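Local coordinates for serine-rich Repeat Adhesion Glycoprotein (Srr1) (Streptococcus agalactiae, PDB 4MBO) that binds fibrinogen as a serine-rich repeat surface glycoprotein, and so probably attaches the streptococcus to host proteins, at residues Q71-I76 with M178-E183; Q185-I190 with G295-T300; D127-S132 with S243-Y248; L77-I82 with H100-T105. All blocks are in the same frame, centred on the assembly; numbering follows the deposited sequence. Where two conformers were deposited one is given.

Contact 1: residues Q71-I76 with M178-E183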
loop_
_atom_site.group_PDB
_atom_site.type_symbol
_atom_site.label_atom_id
_atom_site.label_comp_id
_atom_site.label_asym_id
_atom_site.label_seq_id
_atom_site.Cartn_x
_atom_site.Cartn_y
_atom_site.Cartn_z
ATOM N N GLN A 71 1.218 -6.792 -5.161
ATOM C CA GLN A 71 0.840 -5.398 -5.438
ATOM C C GLN A 71 1.524 -4.235 -4.693
ATOM O O GLN A 71 1.820 -3.192 -5.308
ATOM C CB GLN A 71 -0.658 -5.274 -5.175
ATOM C CG GLN A 71 -1.503 -6.102 -6.120
ATOM C CD GLN A 71 -2.963 -6.023 -5.770
ATOM O OE1 GLN A 71 -3.314 -6.048 -4.592
ATOM N NE2 GLN A 71 -3.832 -5.978 -6.791
ATOM N N GLY A 72 1.689 -4.355 -3.395
ATOM C CA GLY A 72 2.168 -3.252 -2.575
ATOM C C GLY A 72 1.040 -2.230 -2.505
ATOM O O GLY A 72 -0.057 -2.545 -1.991
ATOM N N ILE A 73 1.275 -1.034 -3.079
ATOM C CA ILE A 73 0.225 0.013 -3.114
ATOM C C ILE A 73 -0.556 0.022 -4.437
ATOM O O ILE A 73 -1.447 0.813 -4.626
ATOM C CB ILE A 73 0.741 1.432 -2.802
ATOM C CG1 ILE A 73 1.725 1.954 -3.882
ATOM C CG2 ILE A 73 1.386 1.449 -1.427
ATOM C CD1 ILE A 73 2.065 3.410 -3.714
ATOM N N GLY A 74 -0.235 -0.911 -5.324
ATOM C CA GLY A 74 -0.882 -0.971 -6.610
ATOM C C GLY A 74 -2.198 -1.692 -6.673
ATOM O O GLY A 74 -2.623 -2.336 -5.729
ATOM N N THR A 75 -2.828 -1.611 -7.840
ATOM C CA THR A 75 -4.134 -2.235 -8.079
ATOM C C THR A 75 -4.132 -3.241 -9.222
ATOM O O THR A 75 -5.143 -3.829 -9.504
ATOM C CB THR A 75 -5.211 -1.202 -8.395
ATOM O OG1 THR A 75 -4.941 -0.574 -9.647
ATOM C CG2 THR A 75 -5.307 -0.127 -7.309
ATOM N N ILE A 76 -2.996 -3.454 -9.863
ATOM C CA ILE A 76 -2.924 -4.377 -11.005
ATOM C C ILE A 76 -3.056 -5.816 -10.536
ATOM O O ILE A 76 -2.405 -6.226 -9.541
ATOM C CB ILE A 76 -1.576 -4.235 -11.732
ATOM C CG1 ILE A 76 -1.394 -2.803 -12.220
ATOM C CG2 ILE A 76 -1.491 -5.191 -12.928
ATOM C CD1 ILE A 76 -0.039 -2.519 -12.825
ATOM N N MET A 178 -1.102 5.701 -0.280
ATOM C CA MET A 178 -1.357 4.296 0.001
ATOM C C MET A 178 -2.022 3.511 -1.104
ATOM O O MET A 178 -2.316 2.327 -0.941
ATOM C CB MET A 178 -2.107 4.157 1.330
ATOM C CG MET A 178 -3.294 5.073 1.498
ATOM S SD MET A 178 -4.541 4.849 0.246
ATOM C CE MET A 178 -5.102 3.150 0.635
ATOM N N LYS A 179 -2.226 4.150 -2.254
ATOM C CA LYS A 179 -2.836 3.466 -3.395
ATOM C C LYS A 179 -2.510 4.172 -4.679
ATOM O O LYS A 179 -2.577 5.412 -4.752
ATOM C CB LYS A 179 -4.359 3.402 -3.268
ATOM C CG LYS A 179 -5.047 2.375 -4.163
ATOM C CD LYS A 179 -4.707 0.921 -3.822
ATOM C CE LYS A 179 -4.958 0.596 -2.347
ATOM N NZ LYS A 179 -4.946 -0.869 -2.085
ATOM N N LEU A 180 -2.150 3.387 -5.677
ATOM C CA LEU A 180 -1.979 3.861 -7.046
ATOM C C LEU A 180 -2.904 3.015 -7.910
ATOM O O LEU A 180 -2.711 1.815 -8.023
ATOM C CB LEU A 180 -0.537 3.728 -7.503
ATOM C CG LEU A 180 0.532 4.535 -6.763
ATOM C CD1 LEU A 180 1.924 4.153 -7.294
ATOM C CD2 LEU A 180 0.289 6.040 -6.840
ATOM N N ASP A 181 -3.916 3.623 -8.511
ATOM C CA ASP A 181 -4.894 2.889 -9.328
ATOM C C ASP A 181 -4.441 2.919 -10.768
ATOM O O ASP A 181 -4.356 3.999 -11.387
ATOM C CB ASP A 181 -6.276 3.503 -9.157
ATOM C CG ASP A 181 -7.373 2.676 -9.805
ATOM O OD1 ASP A 181 -7.154 2.136 -10.923
ATOM O OD2 ASP A 181 -8.453 2.576 -9.179
ATOM N N ASP A 182 -4.184 1.721 -11.304
ATOM C CA ASP A 182 -3.678 1.535 -12.654
ATOM C C ASP A 182 -4.643 1.976 -13.742
ATOM O O ASP A 182 -4.248 2.654 -14.691
ATOM C CB ASP A 182 -3.321 0.053 -12.889
ATOM C CG ASP A 182 -4.538 -0.882 -12.802
ATOM O OD1 ASP A 182 -5.420 -0.673 -11.943
ATOM O OD2 ASP A 182 -4.599 -1.855 -13.584
ATOM N N GLU A 183 -5.902 1.577 -13.598
ATOM C CA GLU A 183 -6.946 1.874 -14.595
ATOM C C GLU A 183 -7.303 3.341 -14.643
ATOM O O GLU A 183 -7.374 3.937 -15.718
ATOM C CB GLU A 183 -8.215 1.056 -14.320
ATOM C CG GLU A 183 -8.031 -0.459 -14.376
ATOM C CD GLU A 183 -7.684 -0.991 -15.755
ATOM O OE1 GLU A 183 -7.652 -0.200 -16.731
ATOM O OE2 GLU A 183 -7.455 -2.221 -15.864
HETATM O O HOH W 1 -2.623 -2.156 -2.944
HETATM O O HOH W 2 -1.440 -0.121 -10.077
#

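Contact 2: residues Q185-I190 with G295-T300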
loop_
_atom_site.group_PDB
_atom_site.type_symbol
_atom_site.label_atom_id
_atom_site.label_comp_id
_atom_site.label_asym_id
_atom_site.label_seq_id
_atom_site.Cartn_x
_atom_site.Cartn_y
_atom_site.Cartn_z
ATOM N N GLN A 185 -5.490 5.814 -13.314
ATOM C CA GLN A 185 -4.286 6.688 -13.286
ATOM C C GLN A 185 -4.391 7.742 -12.185
ATOM O O GLN A 185 -4.177 8.958 -12.395
ATOM C CB GLN A 185 -4.002 7.311 -14.649
ATOM C CG GLN A 185 -3.452 6.276 -15.629
ATOM C CD GLN A 185 -2.077 5.759 -15.218
ATOM O OE1 GLN A 185 -1.118 6.535 -15.125
ATOM N NE2 GLN A 185 -1.964 4.438 -14.998
ATOM N N THR A 186 -4.755 7.260 -10.998
ATOM C CA THR A 186 -4.885 8.113 -9.871
ATOM C C THR A 186 -3.993 7.646 -8.721
ATOM O O THR A 186 -3.410 6.591 -8.776
ATOM C CB THR A 186 -6.343 8.152 -9.332
ATOM O OG1 THR A 186 -6.747 6.839 -8.916
ATOM C CG2 THR A 186 -7.322 8.705 -10.369
ATOM N N GLU A 187 -3.884 8.502 -7.717
ATOM C CA GLU A 187 -3.226 8.171 -6.477
ATOM C C GLU A 187 -4.094 8.639 -5.341
ATOM O O GLU A 187 -4.829 9.642 -5.458
ATOM C CB GLU A 187 -1.820 8.764 -6.354
ATOM C CG GLU A 187 -1.742 10.243 -6.179
ATOM C CD GLU A 187 -0.318 10.813 -6.248
ATOM O OE1 GLU A 187 0.108 11.520 -5.292
ATOM O OE2 GLU A 187 0.355 10.604 -7.260
ATOM N N THR A 188 -4.030 7.895 -4.246
ATOM C CA THR A 188 -4.769 8.241 -3.052
ATOM C C THR A 188 -3.771 8.549 -1.948
ATOM O O THR A 188 -2.956 7.710 -1.556
ATOM C CB THR A 188 -5.712 7.113 -2.600
ATOM O OG1 THR A 188 -6.619 6.769 -3.666
ATOM C CG2 THR A 188 -6.501 7.529 -1.377
ATOM N N TYR A 189 -3.884 9.765 -1.434
ATOM C CA TYR A 189 -3.032 10.310 -0.405
ATOM C C TYR A 189 -3.895 10.528 0.815
ATOM O O TYR A 189 -4.822 11.363 0.808
ATOM C CB TYR A 189 -2.428 11.653 -0.918
ATOM C CG TYR A 189 -1.600 12.399 0.111
ATOM C CD1 TYR A 189 -0.370 11.918 0.522
ATOM C CD2 TYR A 189 -2.036 13.598 0.654
ATOM C CE1 TYR A 189 0.414 12.597 1.443
ATOM C CE2 TYR A 189 -1.262 14.280 1.569
ATOM C CZ TYR A 189 -0.039 13.792 1.961
ATOM O OH TYR A 189 0.747 14.455 2.903
ATOM N N ILE A 190 -3.560 9.840 1.876
ATOM C CA ILE A 190 -4.344 9.891 3.097
ATOM C C ILE A 190 -3.577 10.538 4.237
ATOM O O ILE A 190 -2.381 10.277 4.435
ATOM C CB ILE A 190 -4.820 8.492 3.499
ATOM C CG1 ILE A 190 -5.678 7.917 2.388
ATOM C CG2 ILE A 190 -5.626 8.568 4.802
ATOM C CD1 ILE A 190 -6.351 6.605 2.723
ATOM N N GLY A 295 5.884 14.017 -7.361
ATOM C CA GLY A 295 5.990 15.119 -6.446
ATOM C C GLY A 295 5.722 14.651 -5.047
ATOM O O GLY A 295 5.015 13.663 -4.830
ATOM N N VAL A 296 6.317 15.356 -4.110
ATOM C CA VAL A 296 6.209 15.037 -2.712
ATOM C C VAL A 296 5.072 15.858 -2.113
ATOM O O VAL A 296 5.087 17.064 -2.164
ATOM C CB VAL A 296 7.497 15.416 -1.967
ATOM C CG1 VAL A 296 7.387 15.028 -0.499
ATOM C CG2 VAL A 296 8.720 14.757 -2.621
ATOM N N LEU A 297 4.099 15.182 -1.533
ATOM C CA LEU A 297 3.005 15.885 -0.884
ATOM C C LEU A 297 3.315 15.964 0.595
ATOM O O LEU A 297 4.031 15.120 1.137
ATOM C CB LEU A 297 1.722 15.096 -1.051
ATOM C CG LEU A 297 1.136 15.114 -2.479
ATOM C CD1 LEU A 297 0.218 13.900 -2.682
ATOM C CD2 LEU A 297 0.439 16.451 -2.734
ATOM N N TYR A 298 2.732 16.948 1.252
ATOM C CA TYR A 298 2.855 17.067 2.695
ATOM C C TYR A 298 1.509 17.424 3.279
ATOM O O TYR A 298 0.592 17.910 2.586
ATOM C CB TYR A 298 3.835 18.141 3.121
ATOM C CG TYR A 298 3.419 19.563 2.786
ATOM C CD1 TYR A 298 2.563 20.262 3.618
ATOM C CD2 TYR A 298 3.899 20.217 1.649
ATOM C CE1 TYR A 298 2.169 21.564 3.339
ATOM C CE2 TYR A 298 3.522 21.528 1.361
ATOM C CZ TYR A 298 2.663 22.206 2.201
ATOM O OH TYR A 298 2.240 23.520 1.936
ATOM N N SER A 299 1.385 17.132 4.566
ATOM C CA SER A 299 0.197 17.494 5.363
ATOM C C SER A 299 0.618 18.070 6.681
ATOM O O SER A 299 1.641 17.674 7.251
ATOM C CB SER A 299 -0.653 16.249 5.668
ATOM O OG SER A 299 -1.086 15.636 4.481
ATOM N N THR A 300 -0.212 18.957 7.225
ATOM C CA THR A 300 0.089 19.528 8.519
ATOM C C THR A 300 -1.083 19.469 9.481
ATOM O O THR A 300 -2.208 19.233 9.087
ATOM C CB THR A 300 0.415 21.042 8.424
ATOM O OG1 THR A 300 -0.792 21.789 8.187
ATOM C CG2 THR A 300 1.452 21.356 7.376
#

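Contact 3: residues D127-S132 with S243-Y248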
loop_
_atom_site.group_PDB
_atom_site.type_symbol
_atom_site.label_atom_id
_atom_site.label_comp_id
_atom_site.label_asym_id
_atom_site.label_seq_id
_atom_site.Cartn_x
_atom_site.Cartn_y
_atom_site.Cartn_z
ATOM N N ASP A 127 1.180 -7.824 2.788
ATOM C CA ASP A 127 -0.056 -7.170 2.353
ATOM C C ASP A 127 -0.438 -6.106 3.345
ATOM O O ASP A 127 -0.713 -6.399 4.515
ATOM C CB ASP A 127 -1.148 -8.228 2.148
ATOM C CG ASP A 127 -2.445 -7.685 1.626
ATOM O OD1 ASP A 127 -2.747 -6.479 1.773
ATOM O OD2 ASP A 127 -3.211 -8.490 1.042
ATOM N N GLN A 128 -0.475 -4.864 2.866
ATOM C CA GLN A 128 -0.730 -3.713 3.739
ATOM C C GLN A 128 -2.107 -3.665 4.350
ATOM O O GLN A 128 -2.347 -2.873 5.293
ATOM C CB GLN A 128 -0.402 -2.383 3.010
ATOM C CG GLN A 128 -1.317 -2.036 1.835
ATOM C CD GLN A 128 -1.006 -0.685 1.243
ATOM O OE1 GLN A 128 0.129 -0.175 1.366
ATOM N NE2 GLN A 128 -1.985 -0.094 0.581
ATOM N N ARG A 129 -3.033 -4.454 3.798
ATOM C CA ARG A 129 -4.390 -4.530 4.339
ATOM C C ARG A 129 -4.488 -5.549 5.474
ATOM O O ARG A 129 -5.437 -5.501 6.249
ATOM C CB ARG A 129 -5.341 -4.917 3.210
ATOM C CG ARG A 129 -5.512 -3.810 2.175
ATOM C CD ARG A 129 -5.828 -4.319 0.777
ATOM N NE ARG A 129 -4.622 -4.934 0.172
ATOM C CZ ARG A 129 -4.311 -4.895 -1.120
ATOM N NH1 ARG A 129 -3.170 -5.440 -1.548
ATOM N NH2 ARG A 129 -5.115 -4.299 -1.986
ATOM N N ILE A 130 -3.533 -6.470 5.529
ATOM C CA ILE A 130 -3.489 -7.574 6.503
ATOM C C ILE A 130 -2.506 -7.248 7.618
ATOM O O ILE A 130 -2.884 -7.265 8.786
ATOM C CB ILE A 130 -3.131 -8.882 5.807
ATOM C CG1 ILE A 130 -4.153 -9.185 4.685
ATOM C CG2 ILE A 130 -3.058 -10.036 6.806
ATOM C CD1 ILE A 130 -5.553 -9.364 5.190
ATOM N N ILE A 131 -1.252 -6.963 7.275
ATOM C CA ILE A 131 -0.247 -6.491 8.247
ATOM C C ILE A 131 -0.297 -4.978 8.067
ATOM O O ILE A 131 0.570 -4.381 7.442
ATOM C CB ILE A 131 1.141 -7.050 7.964
ATOM C CG1 ILE A 131 1.094 -8.575 7.888
ATOM C CG2 ILE A 131 2.134 -6.611 9.032
ATOM C CD1 ILE A 131 2.374 -9.207 7.414
ATOM N N SER A 132 -1.326 -4.385 8.658
ATOM C CA SER A 132 -1.615 -2.971 8.495
ATOM C C SER A 132 -0.977 -2.049 9.543
ATOM O O SER A 132 -1.134 -0.823 9.488
ATOM C CB SER A 132 -3.116 -2.805 8.465
ATOM O OG SER A 132 -3.621 -3.224 9.708
ATOM N N SER A 243 -0.827 1.537 7.741
ATOM C CA SER A 243 -0.827 1.556 6.269
ATOM C C SER A 243 -1.888 2.468 5.696
ATOM O O SER A 243 -1.773 2.900 4.558
ATOM C CB SER A 243 -1.090 0.165 5.691
ATOM O OG SER A 243 -2.428 -0.200 5.957
ATOM N N MET A 244 -2.925 2.748 6.487
ATOM C CA MET A 244 -4.041 3.561 6.072
ATOM C C MET A 244 -4.909 2.899 5.011
ATOM O O MET A 244 -5.818 3.526 4.491
ATOM C CB MET A 244 -3.592 4.959 5.641
ATOM C CG MET A 244 -2.622 5.589 6.598
ATOM S SD MET A 244 -2.433 7.355 6.292
ATOM C CE MET A 244 -1.090 7.717 7.406
ATOM N N ASP A 245 -4.652 1.624 4.711
ATOM C CA ASP A 245 -5.479 0.891 3.749
ATOM C C ASP A 245 -6.436 0.043 4.546
ATOM O O ASP A 245 -6.130 -1.084 4.928
ATOM C CB ASP A 245 -4.633 0.027 2.835
ATOM C CG ASP A 245 -5.400 -0.432 1.587
ATOM O OD1 ASP A 245 -6.652 -0.275 1.571
ATOM O OD2 ASP A 245 -4.774 -0.981 0.656
ATOM N N GLN A 246 -7.600 0.604 4.837
ATOM C CA GLN A 246 -8.562 -0.120 5.657
ATOM C C GLN A 246 -9.986 0.197 5.181
ATOM O O GLN A 246 -10.191 0.989 4.280
ATOM C CB GLN A 246 -8.346 0.225 7.140
ATOM C CG GLN A 246 -8.370 1.730 7.424
ATOM C CD GLN A 246 -8.030 2.096 8.882
ATOM O OE1 GLN A 246 -7.049 2.773 9.156
ATOM N NE2 GLN A 246 -8.838 1.620 9.807
ATOM N N ASN A 247 -10.951 -0.476 5.783
ATOM C CA ASN A 247 -12.334 -0.307 5.393
ATOM C C ASN A 247 -12.878 0.970 6.024
ATOM O O ASN A 247 -13.193 0.991 7.215
ATOM C CB ASN A 247 -13.152 -1.507 5.844
ATOM C CG ASN A 247 -14.603 -1.373 5.468
ATOM O OD1 ASN A 247 -14.963 -0.532 4.659
ATOM N ND2 ASN A 247 -15.429 -2.226 6.020
ATOM N N TYR A 248 -12.937 2.022 5.226
ATOM C CA TYR A 248 -13.407 3.318 5.701
ATOM C C TYR A 248 -14.931 3.413 5.732
ATOM O O TYR A 248 -15.465 4.419 6.194
ATOM C CB TYR A 248 -12.810 4.439 4.885
ATOM C CG TYR A 248 -11.349 4.619 5.138
ATOM C CD1 TYR A 248 -10.901 5.095 6.363
ATOM C CD2 TYR A 248 -10.404 4.351 4.152
ATOM C CE1 TYR A 248 -9.549 5.268 6.597
ATOM C CE2 TYR A 248 -9.060 4.498 4.393
ATOM C CZ TYR A 248 -8.649 4.993 5.607
ATOM O OH TYR A 248 -7.319 5.139 5.844
HETATM O O HOH W 3 -6.798 -3.117 6.752
#

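Contact 4: residues L77-I82 with H100-T105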
loop_
_atom_site.group_PDB
_atom_site.type_symbol
_atom_site.label_atom_id
_atom_site.label_comp_id
_atom_site.label_asym_id
_atom_site.label_seq_id
_atom_site.Cartn_x
_atom_site.Cartn_y
_atom_site.Cartn_z
ATOM N N LEU A 77 -3.900 -6.578 -11.236
ATOM C CA LEU A 77 -4.062 -8.016 -10.918
ATOM C C LEU A 77 -3.141 -8.894 -11.764
ATOM O O LEU A 77 -2.691 -9.951 -11.303
ATOM C CB LEU A 77 -5.500 -8.447 -11.129
ATOM C CG LEU A 77 -6.511 -7.780 -10.206
ATOM C CD1 LEU A 77 -7.906 -8.225 -10.624
ATOM C CD2 LEU A 77 -6.225 -8.074 -8.761
ATOM N N LYS A 78 -2.859 -8.468 -12.985
ATOM C CA LYS A 78 -1.978 -9.215 -13.852
ATOM C C LYS A 78 -0.605 -9.299 -13.204
ATOM O O LYS A 78 -0.255 -8.485 -12.344
ATOM C CB LYS A 78 -1.856 -8.498 -15.201
ATOM C CG LYS A 78 -3.211 -8.251 -15.845
ATOM C CD LYS A 78 -3.680 -9.401 -16.706
ATOM C CE LYS A 78 -3.258 -9.189 -18.153
ATOM N NZ LYS A 78 -3.968 -8.033 -18.765
ATOM N N VAL A 79 0.116 -10.353 -13.544
ATOM C CA VAL A 79 1.531 -10.464 -13.182
ATOM C C VAL A 79 2.270 -10.543 -14.529
ATOM O O VAL A 79 1.654 -10.556 -15.575
ATOM C CB VAL A 79 1.846 -11.650 -12.256
ATOM C CG1 VAL A 79 1.191 -11.439 -10.894
ATOM C CG2 VAL A 79 1.439 -12.967 -12.880
ATOM N N GLN A 80 3.598 -10.588 -14.530
ATOM C CA GLN A 80 4.284 -10.648 -15.815
ATOM C C GLN A 80 4.107 -11.978 -16.516
ATOM O O GLN A 80 3.967 -13.034 -15.877
ATOM C CB GLN A 80 5.784 -10.326 -15.673
ATOM C CG GLN A 80 6.060 -8.955 -15.051
ATOM C CD GLN A 80 5.468 -7.794 -15.846
ATOM O OE1 GLN A 80 4.685 -6.996 -15.315
ATOM N NE2 GLN A 80 5.796 -7.721 -17.130
ATOM N N ASP A 81 4.069 -11.895 -17.833
ATOM C CA ASP A 81 3.970 -13.052 -18.670
ATOM C C ASP A 81 5.216 -13.922 -18.483
ATOM O O ASP A 81 6.309 -13.436 -18.111
ATOM C CB ASP A 81 3.928 -12.650 -20.160
ATOM C CG ASP A 81 2.723 -11.778 -20.522
ATOM O OD1 ASP A 81 1.655 -11.879 -19.860
ATOM O OD2 ASP A 81 2.855 -11.017 -21.519
ATOM N N ILE A 82 5.049 -15.194 -18.779
ATOM C CA ILE A 82 6.162 -16.124 -18.821
ATOM C C ILE A 82 6.501 -16.325 -20.295
ATOM O O ILE A 82 5.638 -16.712 -21.076
ATOM C CB ILE A 82 5.815 -17.444 -18.166
ATOM C CG1 ILE A 82 5.420 -17.231 -16.704
ATOM C CG2 ILE A 82 7.012 -18.385 -18.237
ATOM C CD1 ILE A 82 5.153 -18.517 -15.951
ATOM N N HIS A 100 -5.240 -15.263 -2.661
ATOM C CA HIS A 100 -3.803 -14.952 -2.552
ATOM C C HIS A 100 -2.992 -15.910 -3.433
ATOM O O HIS A 100 -1.817 -16.119 -3.211
ATOM C CB HIS A 100 -3.301 -14.914 -1.110
ATOM C CG HIS A 100 -3.811 -13.737 -0.358
ATOM N ND1 HIS A 100 -3.023 -12.646 -0.049
ATOM C CD2 HIS A 100 -5.033 -13.480 0.160
ATOM C CE1 HIS A 100 -3.765 -11.738 0.558
ATOM N NE2 HIS A 100 -4.989 -12.218 0.699
ATOM N N ASN A 101 -3.614 -16.423 -4.477
ATOM C CA ASN A 101 -2.901 -17.279 -5.431
ATOM C C ASN A 101 -2.636 -16.564 -6.731
ATOM O O ASN A 101 -3.411 -15.684 -7.162
ATOM C CB ASN A 101 -3.689 -18.530 -5.800
ATOM C CG ASN A 101 -3.881 -19.470 -4.636
ATOM O OD1 ASN A 101 -3.184 -19.378 -3.657
ATOM N ND2 ASN A 101 -4.841 -20.361 -4.756
ATOM N N ILE A 102 -1.514 -16.924 -7.360
ATOM C CA ILE A 102 -1.185 -16.464 -8.693
ATOM C C ILE A 102 -1.479 -17.635 -9.650
ATOM O O ILE A 102 -0.900 -18.715 -9.533
ATOM C CB ILE A 102 0.270 -16.059 -8.843
ATOM C CG1 ILE A 102 0.707 -15.117 -7.698
ATOM C CG2 ILE A 102 0.464 -15.439 -10.209
ATOM C CD1 ILE A 102 2.189 -14.981 -7.553
ATOM N N THR A 103 -2.404 -17.433 -10.566
ATOM C CA THR A 103 -2.811 -18.448 -11.503
ATOM C C THR A 103 -2.275 -18.102 -12.871
ATOM O O THR A 103 -2.514 -16.999 -13.402
ATOM C CB THR A 103 -4.340 -18.564 -11.610
ATOM O OG1 THR A 103 -4.881 -18.886 -10.336
ATOM C CG2 THR A 103 -4.791 -19.634 -12.603
ATOM N N TYR A 104 -1.529 -19.045 -13.435
ATOM C CA TYR A 104 -0.976 -18.934 -14.777
ATOM C C TYR A 104 -1.713 -19.868 -15.721
ATOM O O TYR A 104 -1.998 -21.016 -15.390
ATOM C CB TYR A 104 0.504 -19.292 -14.789
ATOM C CG TYR A 104 1.388 -18.261 -14.147
ATOM C CD1 TYR A 104 1.915 -17.207 -14.889
ATOM C CD2 TYR A 104 1.749 -18.368 -12.823
ATOM C CE1 TYR A 104 2.751 -16.266 -14.277
ATOM C CE2 TYR A 104 2.568 -17.449 -12.212
ATOM C CZ TYR A 104 3.076 -16.413 -12.943
ATOM O OH TYR A 104 3.882 -15.525 -12.272
ATOM N N THR A 105 -2.014 -19.361 -16.917
ATOM C CA THR A 105 -2.722 -20.115 -17.940
ATOM C C THR A 105 -1.855 -20.273 -19.186
ATOM O O THR A 105 -1.389 -19.270 -19.751
ATOM C CB THR A 105 -4.027 -19.409 -18.306
ATOM O OG1 THR A 105 -4.811 -19.196 -17.115
ATOM C CG2 THR A 105 -4.842 -20.248 -19.322
HETATM O O HOH W 4 5.059 -13.725 -13.711
#

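Contact 1: residues Q71-I76 with M178-E183
Ile73 to Ile76 run beside the end of strand 169-181 in nearly the same direction, 19° apart, and Leu180 N donates to Ile73 O at 2.9 Å. A type II' turn from Gln71 to Gly74 presents that carbonyl; the positive phi of Gly72 is one that glycine readily takes. Ile73 O also receives a CA-H contact from Lys179 CA. On one flank the side chains of Ile73 and Leu180 cross obliquely, CD1 of Ile73 lying 3.6 Å from Leu180 CG. Ile73 CG1, between the backbone N and the carbonyl carbon (chi1 65°), lies 4.0 Å from Leu180 CG. Thr75 CG2 touches both Leu180 O, 3.3 Å away, and Lys179 CD at 3.7 Å. The lysine chain bends at chi2 and chi3, and its NZ forms a salt bridge with Asp245 of contact 3. The same NZ donates to a water at 2.8 Å that also lies close to Gly72 O and Gly74 O. A second water links Thr75 N, at 3.0 Å, to Leu180 O. Within the loop, Gln71 NE2 reaches Ile76 O from above its carbonyl plane, 3.1 Å away, closing the loop on itself. Direct backbone pairing is thus sparse, and two waters add to the polar join between the Ig-like part and the C-terminal adhesin part of the chain, with the lysine charge answered by an aspartate of another loop.

Contact 2: residues Q185-I190 with G295-T300
Leu297 lies over one face of the Tyr189 ring, its CB 3.9 Å from the ring centroid and 17° off the normal, a CH-pi contact shifted toward the rim. CD1 of the same leucine rests 3.7 Å from Tyr189 CG, and the two side chains slide past each other in opposite directions. A chi1 of 175° sets the tyrosine CG anti to the backbone N, and the ring beyond it lies against Leu297. Its hydroxyl ends 2.7 Å from Ser299 OG in a hydrogen bond whose donor is not fixed. Each buried hydroxyl has a further partner, Ser175 OG for the tyrosine and Thr191 OG1 for the serine, which gives a short polar chain at the end of an apolar patch. Toward Glu187 the contact thins out to a single touch. There Glu187 meets Leu297 tip to tip, OE1 being 3.5 Å from CD1, while its OE2 accepts from Gln293 N. No backbone bond joins the strands, whose axes stay 9.1 Å apart and cross at -29°. That spacing and angle are characteristic of aligned face-to-face packing in a beta sandwich, here between two sheets of the C-terminal adhesin part of the chain.

Contact 3: residues D127-S132 with S243-Y248
An ST turn headed by Ser243 docks on the loop 127-132, which starts with an Asx turn at Asp127. Ser243 OG, accepting from Asp245 N, donates to Gln128 O at 2.8 Å. Ser243 N donates to Ser132 O, 3.0 Å away, so Ser243 grips two carbonyls of the facing loop. Gln128 and Asp245 cross at about a right angle, amide and carboxylate planes 90° apart, and Gln128 NE2 meets Asp245 OD2 on its anti side at 2.9 Å and 164° at the hydrogen. The amide also donates to Met178 O. Arg129 lies alongside Asp245, CG 3.3 Å from OD2; the charged groups make only a long salt bridge, NE to OD2 4.0 Å. Its NE instead points in the guanidinium plane at Asp127 OD1, 2.9 Å away, where the syn side is used, while Arg129 N takes the anti side. A water spans Arg129 O and Asp245 O. Asp245 OD2 lies near two positive groups, Lys179 and, at long range, Arg129, while Arg129 is bridged more closely by Asp127 and Asp69; the cluster would be expected to favour ionised carboxylates and offset the close approach of Lys179 NZ and Arg129 NH2 in this polar, hydrogen-bonded junction.

Contact 4: residues L77-I82 with H100-T105
Ile82 CD1 sits over one face of the Tyr104 ring, 4.0 Å from the centroid and displaced toward the rim, in a CH-pi contact. The two side chains cross at about a right angle, and Ile82 CG1 also touches the ring, 3.7 Å from CE1. Val79 reaches the hydroxyl end of the same tyrosine: CG2 is 3.6 Å from OH and 3.8 Å from CZ. Placed between the backbone N and the carbonyl carbon, which turns it toward the facing strand, this methyl also meets Ile102 CG2 at 3.8 Å, so one valine branch touches both Ile102 and Tyr104. Gln80 O lies at the ring edge near its plane. There a water bridges Gln80 O, at a short 2.5 Å, and Tyr104 OH at 2.6 Å. Ile102 and Tyr104, two residues apart on the strand, both face the core. That core belongs to an Ig-like sandwich: strands 82-83 and 101-106 flank strand 89-95 in one sheet, and Val120 and Met122 of strand 116-126 close on these side chains from the other. Val79 and Ile82 are held at their spacing by backbone bonds to strand 89-95, at Gly93 for the valine and at Leu90 and Ala91 for the isoleucine. From strand 59-64, Phe60 also touches Ile82 and meets the Tyr104 ring with planes about 10° apart.

From the N terminus, residues 71-76 open contact 1 and run straight into 77-82, whose partner strand 100-105 soon closes contact 4, a local loop of the Ig-like part lying wholly within the span of contact 1. Residues 127-132 then open contact 3 before 178-183 closes contact 1, so these two cross. After the turn into 185-190, which opens contact 2, segment 243-248 closes contact 3, and 295-300 closes contact 2 last; contacts 2 and 3 therefore cross as well. Contacts 1 and 3, their centres about 13 Å apart, both join the Ig-like part to the adhesin part, whereas contacts 4 and 2 lie in separate sandwiches on opposite sides of the chain's centre.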